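Local coordinates for fibronectin-binding protein (Streptococcus pyogenes, PDB 5A0L) that is a surface adhesin that binds fibronectin and probably attaches covalently to the host through an internal thioester in its N-terminal domain, at residues Q128-Y133 with K169-P174. Numbering follows the deposited sequence.
Sequences QNAIWY and KKLIDP. With ZN (zinc ion), chain D.
Ile172 lies across one face of the Tyr133 ring, the two side chains crossing at about a right angle. Its CB makes a CH-pi contact 4.0 Å from the ring centroid and 14° off the normal, displaced toward the CD2-CE2 rim. The CG2 methyl sits nearer the root of the ring, 3.9 Å from Tyr133 CG, and also faces Ala130. With CG anti to the backbone N (chi1 180°), the tyrosine ring swings out from its helix toward Ile172. Beside it, the Ala130 methyl points into the notch formed by Leu171 and Ile172, its CB 3.8 Å from Leu171 CB. Leu171 CD1 closes in on the same methyl at 3.9 Å. The small alanine lets the backbones come close, Ala130 CA lying 6.0 Å from Ile172 CA. This apolar seam joins helix 120-135 to the C-terminal part of helix 158-172 in the helical portion of the thioester domain; helix 92-105 flanks it, Val102 touching Ala130. Arg86 makes a cation-pi contact with the Tyr133 ring, and its NE hydrogen-bonds the Tyr133 carbonyl O. Just beyond Ile172, Asp173 points away from helix 120-135, and its OD2 binds a zinc ion at 2.0 Å, with two waters also on the metal.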
loop_
_atom_site.group_PDB
_atom_site.type_symbol
_atom_site.label_atom_id
_atom_site.label_comp_id
_atom_site.label_asym_id
_atom_site.label_seq_id
_atom_site.Cartn_x
_atom_site.Cartn_y
_atom_site.Cartn_z
ATOM N N GLN A 128 2.350 3.231 -2.753
ATOM C CA GLN A 128 3.164 2.078 -2.356
ATOM C C GLN A 128 4.562 2.529 -1.943
ATOM O O GLN A 128 5.131 2.013 -0.961
ATOM C CB GLN A 128 3.240 1.101 -3.533
ATOM C CG GLN A 128 4.078 -0.155 -3.239
ATOM C CD GLN A 128 3.464 -1.004 -2.173
ATOM O OE1 GLN A 128 2.550 -1.803 -2.434
ATOM N NE2 GLN A 128 3.923 -0.815 -0.924
ATOM N N ASN A 129 5.144 3.461 -2.678
ATOM C CA ASN A 129 6.452 3.970 -2.315
ATOM C C ASN A 129 6.417 4.743 -0.994
ATOM O O ASN A 129 7.356 4.617 -0.189
ATOM C CB ASN A 129 7.036 4.830 -3.433
ATOM C CG ASN A 129 7.764 4.008 -4.462
ATOM O OD1 ASN A 129 8.937 3.707 -4.283
ATOM N ND2 ASN A 129 7.079 3.576 -5.500
ATOM N N ALA A 130 5.351 5.505 -0.734
ATOM C CA ALA A 130 5.232 6.202 0.525
ATOM C C ALA A 130 5.088 5.227 1.675
ATOM O O ALA A 130 5.608 5.462 2.790
ATOM C CB ALA A 130 4.067 7.182 0.475
ATOM N N ILE A 131 4.386 4.121 1.456
ATOM C CA ILE A 131 4.268 3.109 2.515
ATOM C C ILE A 131 5.638 2.493 2.837
ATOM O O ILE A 131 5.999 2.344 4.007
ATOM C CB ILE A 131 3.203 2.033 2.165
ATOM C CG1 ILE A 131 1.798 2.665 2.246
ATOM C CG2 ILE A 131 3.320 0.795 3.061
ATOM C CD1 ILE A 131 1.424 3.208 3.603
ATOM N N TRP A 132 6.415 2.170 1.819
ATOM C CA TRP A 132 7.734 1.583 2.026
ATOM C C TRP A 132 8.691 2.547 2.714
ATOM O O TRP A 132 9.605 2.096 3.433
ATOM C CB TRP A 132 8.297 1.093 0.706
ATOM C CG TRP A 132 7.675 -0.159 0.169
ATOM C CD1 TRP A 132 7.104 -1.162 0.877
ATOM C CD2 TRP A 132 7.634 -0.562 -1.199
ATOM N NE1 TRP A 132 6.699 -2.187 0.045
ATOM C CE2 TRP A 132 7.007 -1.830 -1.238
ATOM C CE3 TRP A 132 8.033 0.029 -2.399
ATOM C CZ2 TRP A 132 6.823 -2.529 -2.434
ATOM C CZ3 TRP A 132 7.839 -0.663 -3.580
ATOM C CH2 TRP A 132 7.231 -1.920 -3.582
ATOM N N TYR A 133 8.510 3.846 2.533
ATOM C CA TYR A 133 9.286 4.831 3.298
ATOM C C TYR A 133 9.115 4.561 4.798
ATOM O O TYR A 133 10.093 4.693 5.572
ATOM C CB TYR A 133 8.803 6.240 2.924
ATOM C CG TYR A 133 9.510 7.359 3.636
ATOM C CD1 TYR A 133 10.745 7.818 3.182
ATOM C CD2 TYR A 133 8.923 8.011 4.723
ATOM C CE1 TYR A 133 11.377 8.895 3.825
ATOM C CE2 TYR A 133 9.545 9.074 5.365
ATOM C CZ TYR A 133 10.778 9.499 4.915
ATOM O OH TYR A 133 11.395 10.551 5.555
ATOM N N LYS A 169 6.272 13.495 -2.517
ATOM C CA LYS A 169 6.874 14.415 -1.567
ATOM C C LYS A 169 5.875 14.812 -0.471
ATOM O O LYS A 169 6.223 14.866 0.709
ATOM C CB LYS A 169 7.355 15.673 -2.271
ATOM C CG LYS A 169 8.532 15.470 -3.182
ATOM C CD LYS A 169 8.891 16.794 -3.861
ATOM C CE LYS A 169 9.945 16.585 -4.901
ATOM N NZ LYS A 169 10.164 17.836 -5.679
ATOM N N LYS A 170 4.627 15.079 -0.860
ATOM C CA LYS A 170 3.620 15.466 0.120
ATOM C C LYS A 170 3.317 14.324 1.083
ATOM O O LYS A 170 3.098 14.526 2.281
ATOM C CB LYS A 170 2.348 15.973 -0.569
ATOM C CG LYS A 170 2.556 17.273 -1.362
ATOM C CD LYS A 170 1.314 17.715 -2.137
ATOM C CE LYS A 170 1.601 18.821 -3.160
ATOM N NZ LYS A 170 0.348 18.986 -3.953
ATOM N N LEU A 171 3.263 13.103 0.557
ATOM C CA LEU A 171 2.926 11.941 1.354
ATOM C C LEU A 171 3.960 11.627 2.422
ATOM O O LEU A 171 3.581 11.095 3.466
ATOM C CB LEU A 171 2.670 10.707 0.494
ATOM C CG LEU A 171 1.415 10.703 -0.374
ATOM C CD1 LEU A 171 1.438 9.504 -1.317
ATOM C CD2 LEU A 171 0.151 10.670 0.474
ATOM N N ILE A 172 5.241 11.889 2.142
ATOM C CA ILE A 172 6.309 11.519 3.079
ATOM C C ILE A 172 6.754 12.686 3.957
ATOM O O ILE A 172 7.672 12.539 4.770
ATOM C CB ILE A 172 7.509 10.855 2.366
ATOM C CG1 ILE A 172 8.219 11.829 1.408
ATOM C CG2 ILE A 172 7.061 9.591 1.640
ATOM C CD1 ILE A 172 9.484 11.270 0.776
ATOM N N ASP A 173 6.103 13.845 3.850
ATOM C CA ASP A 173 6.447 14.961 4.712
ATOM C C ASP A 173 6.048 14.631 6.146
ATOM O O ASP A 173 4.928 14.195 6.412
ATOM C CB ASP A 173 5.685 16.192 4.232
ATOM C CG ASP A 173 6.180 17.487 4.913
ATOM O OD1 ASP A 173 6.112 17.596 6.130
ATOM O OD2 ASP A 173 6.662 18.426 4.245
ATOM N N PRO A 174 6.971 14.901 7.116
ATOM C CA PRO A 174 6.643 14.551 8.499
ATOM C C PRO A 174 5.508 15.357 9.107
ATOM O O PRO A 174 4.895 14.905 10.083
ATOM C CB PRO A 174 7.950 14.816 9.263
ATOM C CG PRO A 174 8.648 15.832 8.424
ATOM C CD PRO A 174 8.313 15.455 6.994
HETATM ZN ZN ZN D . 7.331 19.953 5.314
HETATM O O HOH W 1 5.711 21.094 6.311
HETATM O O HOH W 2 8.144 21.117 3.926
#